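Local coordinates for protein lipase, class 3 (PDB 6L7N) that probably hydrolyses the ester bonds of lipids such as triacylglycerols, as a fungal lipase of the class 3 family with an alpha/beta-hydrolase fold, at residues A[71-82]-A[133-144]; A[161-172]-A[187-196]. All coordinates share one frame; numbering follows the deposited sequence.

Interaction 1 (A[71-82]-A[133-144])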
loop_
_atom_site.group_PDB
_atom_site.type_symbol
_atom_site.label_atom_id
_atom_site.label_comp_id
_atom_site.label_asym_id
_atom_site.label_seq_id
_atom_site.Cartn_x
_atom_site.Cartn_y
_atom_site.Cartn_z
ATOM N N VAL A 71 -14.363 -7.636 4.579
ATOM C CA VAL A 71 -15.160 -6.783 5.452
ATOM C C VAL A 71 -14.775 -7.061 6.895
ATOM O O VAL A 71 -14.709 -8.224 7.317
ATOM C CB VAL A 71 -16.676 -6.968 5.240
ATOM C CG1 VAL A 71 -17.414 -6.400 6.440
ATOM C CG2 VAL A 71 -17.146 -6.219 3.964
ATOM N N ASP A 72 -14.537 -5.986 7.641
ATOM C CA ASP A 72 -14.095 -5.984 9.027
ATOM C C ASP A 72 -15.228 -5.346 9.827
ATOM O O ASP A 72 -15.387 -4.119 9.821
ATOM C CB ASP A 72 -12.784 -5.209 9.131
ATOM C CG ASP A 72 -12.280 -5.067 10.541
ATOM O OD1 ASP A 72 -13.040 -5.299 11.518
ATOM O OD2 ASP A 72 -11.090 -4.714 10.658
ATOM N N HIS A 73 -16.037 -6.187 10.474
ATOM C CA HIS A 73 -17.143 -5.708 11.293
ATOM C C HIS A 73 -16.687 -5.143 12.628
ATOM O O HIS A 73 -17.426 -4.367 13.247
ATOM C CB HIS A 73 -18.141 -6.847 11.529
ATOM C CG HIS A 73 -18.801 -7.329 10.279
ATOM N ND1 HIS A 73 -19.675 -6.549 9.557
ATOM C CD2 HIS A 73 -18.702 -8.502 9.612
ATOM C CE1 HIS A 73 -20.097 -7.223 8.503
ATOM N NE2 HIS A 73 -19.518 -8.410 8.510
ATOM N N ALA A 74 -15.504 -5.527 13.099
ATOM C CA ALA A 74 -14.994 -4.942 14.332
ATOM C C ALA A 74 -14.651 -3.472 14.139
ATOM O O ALA A 74 -14.993 -2.633 14.983
ATOM C CB ALA A 74 -13.778 -5.727 14.823
ATOM N N ASN A 75 -14.000 -3.132 13.027
ATOM C CA ASN A 75 -13.568 -1.763 12.775
ATOM C C ASN A 75 -14.433 -1.050 11.741
ATOM O O ASN A 75 -14.092 0.063 11.327
ATOM C CB ASN A 75 -12.094 -1.749 12.358
ATOM C CG ASN A 75 -11.181 -2.326 13.435
ATOM O OD1 ASN A 75 -10.976 -1.709 14.481
ATOM N ND2 ASN A 75 -10.645 -3.518 13.190
ATOM N N GLU A 76 -15.550 -1.653 11.335
ATOM C CA GLU A 76 -16.506 -1.052 10.405
ATOM C C GLU A 76 -15.804 -0.569 9.135
ATOM O O GLU A 76 -15.855 0.604 8.763
ATOM C CB GLU A 76 -17.287 0.089 11.076
ATOM C CG GLU A 76 -18.307 -0.395 12.125
ATOM C CD GLU A 76 -19.477 0.574 12.338
ATOM O OE1 GLU A 76 -20.034 1.094 11.346
ATOM O OE2 GLU A 76 -19.859 0.808 13.505
ATOM N N ALA A 77 -15.125 -1.499 8.471
ATOM C CA ALA A 77 -14.376 -1.126 7.280
ATOM C C ALA A 77 -14.482 -2.196 6.207
ATOM O O ALA A 77 -14.446 -3.393 6.501
ATOM C CB ALA A 77 -12.897 -0.876 7.602
ATOM N N VAL A 78 -14.627 -1.745 4.960
ATOM C CA VAL A 78 -14.362 -2.556 3.784
ATOM C C VAL A 78 -12.905 -2.336 3.423
ATOM O O VAL A 78 -12.440 -1.192 3.411
ATOM C CB VAL A 78 -15.291 -2.163 2.624
ATOM C CG1 VAL A 78 -14.943 -2.929 1.366
ATOM C CG2 VAL A 78 -16.752 -2.424 3.023
ATOM N N VAL A 79 -12.179 -3.425 3.174
ATOM C CA VAL A 79 -10.730 -3.392 3.003
ATOM C C VAL A 79 -10.397 -3.917 1.619
ATOM O O VAL A 79 -10.745 -5.052 1.275
ATOM C CB VAL A 79 -10.002 -4.208 4.082
ATOM C CG1 VAL A 79 -8.492 -4.203 3.846
ATOM C CG2 VAL A 79 -10.348 -3.684 5.483
ATOM N N LEU A 80 -9.704 -3.101 0.838
ATOM C CA LEU A 80 -9.223 -3.463 -0.485
ATOM C C LEU A 80 -7.712 -3.576 -0.365
ATOM O O LEU A 80 -7.039 -2.563 -0.163
ATOM C CB LEU A 80 -9.608 -2.399 -1.510
ATOM C CG LEU A 80 -9.032 -2.532 -2.921
ATOM C CD1 LEU A 80 -9.278 -3.930 -3.495
ATOM C CD2 LEU A 80 -9.647 -1.433 -3.803
ATOM N N SER A 81 -7.185 -4.791 -0.500
ATOM C CA SER A 81 -5.771 -5.059 -0.270
ATOM C C SER A 81 -5.114 -5.547 -1.552
ATOM O O SER A 81 -5.651 -6.444 -2.223
ATOM C CB SER A 81 -5.591 -6.100 0.831
ATOM O OG SER A 81 -4.247 -6.536 0.889
ATOM N N PHE A 82 -3.948 -4.966 -1.868
ATOM C CA PHE A 82 -3.180 -5.298 -3.065
ATOM C C PHE A 82 -1.808 -5.858 -2.713
ATOM O O PHE A 82 -1.079 -5.269 -1.902
ATOM C CB PHE A 82 -2.956 -4.064 -3.954
ATOM C CG PHE A 82 -4.193 -3.526 -4.587
ATOM C CD1 PHE A 82 -4.696 -4.082 -5.751
ATOM C CD2 PHE A 82 -4.842 -2.435 -4.035
ATOM C CE1 PHE A 82 -5.839 -3.566 -6.339
ATOM C CE2 PHE A 82 -5.967 -1.918 -4.616
ATOM C CZ PHE A 82 -6.477 -2.486 -5.774
ATOM N N VAL A 133 -20.050 -2.131 -0.368
ATOM C CA VAL A 133 -20.330 -0.918 0.392
ATOM C C VAL A 133 -21.826 -0.743 0.563
ATOM O O VAL A 133 -22.296 -0.317 1.624
ATOM C CB VAL A 133 -19.686 0.307 -0.283
ATOM C CG1 VAL A 133 -20.195 1.589 0.362
ATOM C CG2 VAL A 133 -18.196 0.219 -0.147
ATOM N N SER A 134 -22.606 -1.087 -0.465
ATOM C CA SER A 134 -24.054 -1.066 -0.296
ATOM C C SER A 134 -24.483 -2.005 0.818
ATOM O O SER A 134 -25.404 -1.688 1.580
ATOM C CB SER A 134 -24.745 -1.439 -1.606
ATOM O OG SER A 134 -26.079 -1.845 -1.367
ATOM N N GLN A 135 -23.838 -3.175 0.920
ATOM C CA GLN A 135 -24.181 -4.119 1.982
ATOM C C GLN A 135 -23.690 -3.670 3.352
ATOM O O GLN A 135 -24.150 -4.216 4.364
ATOM C CB GLN A 135 -23.620 -5.513 1.684
ATOM C CG GLN A 135 -24.094 -6.150 0.389
ATOM C CD GLN A 135 -23.055 -7.094 -0.162
ATOM O OE1 GLN A 135 -21.973 -7.193 0.392
ATOM N NE2 GLN A 135 -23.380 -7.806 -1.233
ATOM N N ASN A 136 -22.763 -2.707 3.411
ATOM C CA ASN A 136 -22.220 -2.189 4.673
ATOM C C ASN A 136 -22.159 -0.663 4.621
ATOM O O ASN A 136 -21.070 -0.078 4.582
ATOM C CB ASN A 136 -20.831 -2.771 4.941
ATOM C CG ASN A 136 -20.850 -4.279 5.078
ATOM O OD1 ASN A 136 -21.099 -4.817 6.161
ATOM N ND2 ASN A 136 -20.606 -4.967 3.977
ATOM N N PRO A 137 -23.314 0.008 4.686
ATOM C CA PRO A 137 -23.372 1.432 4.302
ATOM C C PRO A 137 -22.605 2.383 5.215
ATOM O O PRO A 137 -22.152 3.432 4.740
ATOM C CB PRO A 137 -24.878 1.734 4.335
ATOM C CG PRO A 137 -25.439 0.749 5.314
ATOM C CD PRO A 137 -24.638 -0.514 5.077
ATOM N N GLY A 138 -22.488 2.088 6.503
ATOM C CA GLY A 138 -21.794 2.979 7.408
ATOM C C GLY A 138 -20.304 2.731 7.501
ATOM O O GLY A 138 -19.633 3.324 8.354
ATOM N N TYR A 139 -19.766 1.873 6.644
ATOM C CA TYR A 139 -18.378 1.446 6.762
ATOM C C TYR A 139 -17.468 2.349 5.940
ATOM O O TYR A 139 -17.852 2.864 4.886
ATOM C CB TYR A 139 -18.208 -0.006 6.306
ATOM C CG TYR A 139 -18.648 -1.038 7.331
ATOM C CD1 TYR A 139 -19.546 -0.708 8.345
ATOM C CD2 TYR A 139 -18.169 -2.336 7.284
ATOM C CE1 TYR A 139 -19.947 -1.647 9.280
ATOM C CE2 TYR A 139 -18.569 -3.294 8.223
ATOM C CZ TYR A 139 -19.459 -2.936 9.217
ATOM O OH TYR A 139 -19.856 -3.882 10.149
ATOM N N GLU A 140 -16.261 2.556 6.452
ATOM C CA GLU A 140 -15.239 3.257 5.697
ATOM C C GLU A 140 -14.624 2.304 4.681
ATOM O O GLU A 140 -14.826 1.091 4.723
ATOM C CB GLU A 140 -14.170 3.823 6.636
ATOM C CG GLU A 140 -13.265 2.774 7.239
ATOM C CD GLU A 140 -12.226 3.341 8.194
ATOM O OE1 GLU A 140 -11.852 4.522 8.058
ATOM O OE2 GLU A 140 -11.782 2.597 9.091
ATOM N N LEU A 141 -13.892 2.860 3.727
ATOM C CA LEU A 141 -13.179 2.053 2.757
ATOM C C LEU A 141 -11.706 2.310 2.993
ATOM O O LEU A 141 -11.283 3.466 3.056
ATOM C CB LEU A 141 -13.565 2.392 1.309
ATOM C CG LEU A 141 -12.648 1.770 0.236
ATOM C CD1 LEU A 141 -12.736 0.247 0.195
ATOM C CD2 LEU A 141 -12.880 2.341 -1.158
ATOM N N ALA A 142 -10.950 1.238 3.177
ATOM C CA ALA A 142 -9.522 1.299 3.444
ATOM C C ALA A 142 -8.826 0.513 2.347
ATOM O O ALA A 142 -9.126 -0.660 2.132
ATOM C CB ALA A 142 -9.196 0.729 4.830
ATOM N N VAL A 143 -7.917 1.163 1.637
ATOM C CA VAL A 143 -7.134 0.533 0.593
ATOM C C VAL A 143 -5.718 0.426 1.122
ATOM O O VAL A 143 -5.167 1.412 1.624
ATOM C CB VAL A 143 -7.176 1.351 -0.706
ATOM C CG1 VAL A 143 -6.508 0.595 -1.832
ATOM C CG2 VAL A 143 -8.622 1.744 -1.054
ATOM N N VAL A 144 -5.151 -0.775 1.056
ATOM C CA VAL A 144 -3.891 -1.032 1.733
ATOM C C VAL A 144 -2.993 -1.902 0.860
ATOM O O VAL A 144 -3.454 -2.732 0.068
ATOM C CB VAL A 144 -4.145 -1.675 3.116
ATOM C CG1 VAL A 144 -4.986 -2.939 2.957
ATOM C CG2 VAL A 144 -2.838 -1.990 3.834
#
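The ring of Tyr139 is sandwiched by a backbone and a side chain: Glu76 CA sits over its centre, 3.5 Å from the centroid and 2° off the normal, a CH-pi contact, while Asn136 CB lies against the opposite face, nearer the rim. The extended side chain of Glu76 runs on past the ring's CD1-CE1 side, and Val71 CG1 meets the edge 3.8 Å from Tyr139 CE2. With CG anti to its carbonyl carbon (chi1 -79°), Tyr139 reaches across to the 73-76 turn, where its OH and His73 ND1 share a hydrogen bond of 2.7 Å in the plane of the imidazole. Ring position and rotation are thereby fixed from both faces and at the hydroxyl. The connection closes on a G1 beta bulge, Glu76 and Ala77 both facing Asp72, whose carboxylate takes Asn75 N on OD1 from above its plane and Asn75 ND2 on OD2 from the syn side; OD2 is also bound by Tyr18.

From here the strands run parallel, in register from Ala77-Glu140 to Ser81-Val144. Six backbone hydrogen bonds join them, from Glu140 N to Glu76 O (3.1 Å) through to Phe82 N to Val144 O (3.0 Å). On the face of Val78 and Leu80, Val78 CG1 packs 4.0 Å from Leu141 CD1, and Val143 CG1 touches the edge of the Phe82 ring at CE2 (3.8 Å). On the other, Val79 CG1 meets Val144 CG1 at 3.8 Å.

Strand 77-83 is flanked by antiparallel strand 66-72, and 140-146 by parallel 169-173. Helices 112-135 and 148-161 cover the Val78, Leu80 and Val143 face, and helix 6-22 packs on Ala77 and Ser81 across the sheet.

Interaction 2 (A[161-172]-A[187-196])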
loop_
_atom_site.group_PDB
_atom_site.type_symbol
_atom_site.label_atom_id
_atom_site.label_comp_id
_atom_site.label_asym_id
_atom_site.label_seq_id
_atom_site.Cartn_x
_atom_site.Cartn_y
_atom_site.Cartn_z
ATOM N N ARG A 161 -11.234 7.651 -5.350
ATOM C CA ARG A 161 -11.763 8.822 -4.667
ATOM C C ARG A 161 -12.509 9.739 -5.630
ATOM O O ARG A 161 -13.367 10.512 -5.190
ATOM C CB ARG A 161 -10.629 9.557 -3.952
ATOM C CG ARG A 161 -10.148 8.854 -2.671
ATOM C CD ARG A 161 -8.872 9.531 -2.146
ATOM N NE ARG A 161 -8.375 8.942 -0.903
ATOM C CZ ARG A 161 -7.103 9.006 -0.517
ATOM N NH1 ARG A 161 -6.207 9.609 -1.289
ATOM N NH2 ARG A 161 -6.723 8.438 0.617
ATOM N N GLY A 162 -12.223 9.645 -6.930
ATOM C CA GLY A 162 -12.956 10.364 -7.947
ATOM C C GLY A 162 -14.123 9.600 -8.528
ATOM O O GLY A 162 -14.825 10.117 -9.401
ATOM N N LYS A 163 -14.357 8.377 -8.055
ATOM C CA LYS A 163 -15.362 7.477 -8.606
ATOM C C LYS A 163 -16.360 7.016 -7.546
ATOM O O LYS A 163 -16.889 5.904 -7.621
ATOM C CB LYS A 163 -14.693 6.270 -9.259
ATOM C CG LYS A 163 -13.961 6.585 -10.552
ATOM C CD LYS A 163 -13.149 5.398 -11.019
ATOM C CE LYS A 163 -12.995 5.404 -12.539
ATOM N NZ LYS A 163 -12.133 6.502 -13.031
ATOM N N GLY A 164 -16.628 7.856 -6.551
ATOM C CA GLY A 164 -17.672 7.595 -5.580
ATOM C C GLY A 164 -17.205 7.326 -4.163
ATOM O O GLY A 164 -18.051 7.185 -3.274
ATOM N N TYR A 165 -15.900 7.268 -3.906
ATOM C CA TYR A 165 -15.378 6.959 -2.572
ATOM C C TYR A 165 -14.412 8.044 -2.116
ATOM O O TYR A 165 -13.253 7.765 -1.802
ATOM C CB TYR A 165 -14.706 5.581 -2.568
ATOM C CG TYR A 165 -15.603 4.514 -3.163
ATOM C CD1 TYR A 165 -15.610 4.268 -4.528
ATOM C CD2 TYR A 165 -16.459 3.773 -2.354
ATOM C CE1 TYR A 165 -16.460 3.314 -5.083
ATOM C CE2 TYR A 165 -17.303 2.821 -2.894
ATOM C CZ TYR A 165 -17.296 2.594 -4.257
ATOM O OH TYR A 165 -18.136 1.640 -4.798
ATOM N N PRO A 166 -14.861 9.306 -2.062
ATOM C CA PRO A 166 -13.918 10.399 -1.787
ATOM C C PRO A 166 -13.235 10.293 -0.437
ATOM O O PRO A 166 -12.170 10.884 -0.260
ATOM C CB PRO A 166 -14.800 11.655 -1.876
ATOM C CG PRO A 166 -16.170 11.167 -1.585
ATOM C CD PRO A 166 -16.235 9.817 -2.225
ATOM N N SER A 167 -13.792 9.557 0.523
ATOM C CA SER A 167 -13.169 9.448 1.836
ATOM C C SER A 167 -12.402 8.140 2.024
ATOM O O SER A 167 -12.118 7.758 3.163
ATOM C CB SER A 167 -14.226 9.617 2.920
ATOM O OG SER A 167 -14.767 10.921 2.847
ATOM N N ALA A 168 -12.074 7.450 0.931
ATOM C CA ALA A 168 -11.252 6.253 1.005
ATOM C C ALA A 168 -9.932 6.560 1.708
ATOM O O ALA A 168 -9.300 7.588 1.447
ATOM C CB ALA A 168 -10.981 5.718 -0.408
ATOM N N LYS A 169 -9.536 5.679 2.629
ATOM C CA LYS A 169 -8.242 5.780 3.291
ATOM C C LYS A 169 -7.199 4.975 2.528
ATOM O O LYS A 169 -7.505 3.957 1.905
ATOM C CB LYS A 169 -8.316 5.287 4.740
ATOM C CG LYS A 169 -9.660 5.505 5.418
ATOM C CD LYS A 169 -9.973 6.984 5.618
ATOM C CE LYS A 169 -11.221 7.128 6.495
ATOM N NZ LYS A 169 -12.082 8.245 6.074
ATOM N N LEU A 170 -5.949 5.432 2.594
ATOM C CA LEU A 170 -4.838 4.741 1.949
ATOM C C LEU A 170 -3.763 4.456 2.987
ATOM O O LEU A 170 -3.321 5.371 3.696
ATOM C CB LEU A 170 -4.265 5.568 0.801
ATOM C CG LEU A 170 -2.890 5.121 0.309
ATOM C CD1 LEU A 170 -2.958 3.777 -0.426
ATOM C CD2 LEU A 170 -2.292 6.226 -0.570
ATOM N N TYR A 171 -3.382 3.183 3.109
ATOM C CA TYR A 171 -2.250 2.751 3.935
ATOM C C TYR A 171 -1.260 2.073 3.000
ATOM O O TYR A 171 -1.482 0.938 2.555
ATOM C CB TYR A 171 -2.692 1.819 5.060
ATOM C CG TYR A 171 -3.458 2.552 6.128
ATOM C CD1 TYR A 171 -4.832 2.721 6.029
ATOM C CD2 TYR A 171 -2.806 3.075 7.235
ATOM C CE1 TYR A 171 -5.529 3.397 6.997
ATOM C CE2 TYR A 171 -3.503 3.743 8.216
ATOM C CZ TYR A 171 -4.862 3.906 8.085
ATOM O OH TYR A 171 -5.568 4.583 9.059
ATOM N N ALA A 172 -0.179 2.794 2.685
ATOM C CA ALA A 172 0.767 2.387 1.655
ATOM C C ALA A 172 2.109 2.149 2.337
ATOM O O ALA A 172 2.851 3.098 2.607
ATOM C CB ALA A 172 0.858 3.446 0.555
ATOM N N ILE A 187 -3.055 13.806 -4.952
ATOM C CA ILE A 187 -3.308 12.764 -3.953
ATOM C C ILE A 187 -3.112 13.316 -2.544
ATOM O O ILE A 187 -3.923 13.075 -1.644
ATOM C CB ILE A 187 -2.402 11.547 -4.191
ATOM C CG1 ILE A 187 -2.551 10.996 -5.619
ATOM C CG2 ILE A 187 -2.695 10.472 -3.120
ATOM C CD1 ILE A 187 -1.573 9.884 -5.947
ATOM N N THR A 188 -2.025 14.057 -2.323
ATOM C CA THR A 188 -1.797 14.627 -0.998
ATOM C C THR A 188 -2.984 15.472 -0.556
ATOM O O THR A 188 -3.392 15.412 0.611
ATOM C CB THR A 188 -0.524 15.477 -0.989
ATOM O OG1 THR A 188 0.613 14.643 -1.248
ATOM C CG2 THR A 188 -0.348 16.121 0.366
ATOM N N ALA A 189 -3.563 16.251 -1.483
ATOM C CA ALA A 189 -4.694 17.109 -1.136
ATOM C C ALA A 189 -5.974 16.329 -0.909
ATOM O O ALA A 189 -6.890 16.864 -0.282
ATOM C CB ALA A 189 -4.953 18.155 -2.217
ATOM N N GLN A 190 -6.075 15.094 -1.425
ATOM C CA GLN A 190 -7.252 14.292 -1.095
ATOM C C GLN A 190 -7.324 13.918 0.380
ATOM O O GLN A 190 -8.410 13.572 0.869
ATOM C CB GLN A 190 -7.269 13.007 -1.918
ATOM C CG GLN A 190 -7.524 13.251 -3.384
ATOM C CD GLN A 190 -7.404 11.986 -4.177
ATOM O OE1 GLN A 190 -6.552 11.156 -3.892
ATOM N NE2 GLN A 190 -8.275 11.818 -5.168
ATOM N N GLY A 191 -6.195 13.917 1.078
ATOM C CA GLY A 191 -6.166 13.550 2.482
ATOM C C GLY A 191 -6.329 12.056 2.706
ATOM O O GLY A 191 -6.420 11.248 1.775
ATOM N N ASN A 192 -6.338 11.689 3.993
ATOM C CA ASN A 192 -6.491 10.294 4.426
ATOM C C ASN A 192 -5.400 9.387 3.848
ATOM O O ASN A 192 -5.658 8.232 3.498
ATOM C CB ASN A 192 -7.878 9.758 4.066
ATOM C CG ASN A 192 -8.992 10.426 4.868
ATOM O OD1 ASN A 192 -8.908 10.551 6.089
ATOM N ND2 ASN A 192 -10.029 10.861 4.179
ATOM N N ASN A 193 -4.170 9.896 3.759
ATOM C CA ASN A 193 -3.053 9.148 3.184
ATOM C C ASN A 193 -2.034 8.801 4.261
ATOM O O ASN A 193 -1.487 9.695 4.913
ATOM C CB ASN A 193 -2.360 9.946 2.080
ATOM C CG ASN A 193 -3.277 10.254 0.933
ATOM O OD1 ASN A 193 -3.887 9.347 0.342
ATOM N ND2 ASN A 193 -3.396 11.539 0.606
ATOM N N TYR A 194 -1.742 7.518 4.404
ATOM C CA TYR A 194 -0.782 7.031 5.391
ATOM C C TYR A 194 0.281 6.229 4.655
ATOM O O TYR A 194 0.066 5.065 4.313
ATOM C CB TYR A 194 -1.490 6.215 6.456
ATOM C CG TYR A 194 -2.512 7.063 7.145
ATOM C CD1 TYR A 194 -2.132 7.921 8.162
ATOM C CD2 TYR A 194 -3.841 7.046 6.753
ATOM C CE1 TYR A 194 -3.039 8.718 8.788
ATOM C CE2 TYR A 194 -4.769 7.858 7.380
ATOM C CZ TYR A 194 -4.347 8.688 8.397
ATOM O OH TYR A 194 -5.238 9.483 9.055
ATOM N N ARG A 195 1.411 6.876 4.371
ATOM C CA ARG A 195 2.484 6.271 3.596
ATOM C C ARG A 195 3.689 6.076 4.495
ATOM O O ARG A 195 4.079 6.999 5.215
ATOM C CB ARG A 195 2.855 7.143 2.397
ATOM C CG ARG A 195 3.940 6.521 1.531
ATOM C CD ARG A 195 4.310 7.375 0.341
ATOM N NE ARG A 195 4.886 8.669 0.702
ATOM C CZ ARG A 195 6.156 8.872 1.046
ATOM N NH1 ARG A 195 6.557 10.107 1.342
ATOM N NH2 ARG A 195 7.012 7.850 1.115
ATOM N N PHE A 196 4.293 4.895 4.425
ATOM C CA PHE A 196 5.338 4.511 5.357
ATOM C C PHE A 196 6.628 4.203 4.627
ATOM O O PHE A 196 6.621 3.658 3.518
ATOM C CB PHE A 196 4.905 3.298 6.180
ATOM C CG PHE A 196 3.691 3.555 7.018
ATOM C CD1 PHE A 196 2.422 3.460 6.468
ATOM C CD2 PHE A 196 3.817 3.912 8.350
ATOM C CE1 PHE A 196 1.287 3.704 7.248
ATOM C CE2 PHE A 196 2.699 4.162 9.118
ATOM C CZ PHE A 196 1.428 4.050 8.557
HETATM O O HOH W 1 -9.956 11.337 1.528
#
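Strands 169-172 and 193-196 run parallel, their axes 4.7 Å apart, joined by four backbone hydrogen bonds from Leu170 N to Asn192 O (3.0 Å) through to Phe196 N to Ala172 O (2.9 Å). Before the strands, Arg161 sends a straight chain (chi2 171°, chi3 178°) across to the other segment and spends its guanidinium on neutral oxygens. NH1 and NH2 grip Asn193 OD1 end-on, at 2.8 Å from NH1; NH1 also bonds Gln190 OE1, and NE and NH2 hold Ala168 O side-on. These acceptors lie in the guanidinium plane, while Gly191 O rests over one face without a hydrogen bond. This is the beta-alpha-beta crossover of the alpha/beta-hydrolase sheet, helix 181-190 intervening, and Asn193 ND2 returns to Ile187 O at that helix's end (2.8 Å). A leucine in place of Arg161 would probably deprive Asn193 OD1, Gln190 OE1 and Ala168 O of these donors, the Asn193 amide keeping its ND2 bond. A water bridges Pro166 O, Gln190 O and Asn192 ND2. Farther along, the Tyr171 and Tyr194 planes are within 13° of parallel but displaced, little of one ring covering the other; Tyr171 CD2 touches Tyr194 CB at 3.5 Å, and Trp15 stacks on Tyr171.

Interactions 1 and 2 are two pairings in one sheet, their centres about 14 Å apart, separated by the pairing of strands 140-146 and 169-173. Lys169 supplies part of that seam: its O lies 2.8 Å from Val143 N and its N 2.9 Å from Leu141 O, both probable hydrogen bonds; Tyr171 bonds Val143 and Gly145 as well. Nearby, Lys169 CE packs 3.1 Å from Glu140 OE1, and Val144 CG2 reaches Tyr171 O at 3.5 Å. Strand 140-146 leads into what appears to be the nucleophile elbow, Gly145, Ser147 and Gly149, with Ser147 probably in a triad with His261 and Asp201. Val144 of 133-144 touches the elbow, whereas Ala172 of interaction 2 lies near it without contact.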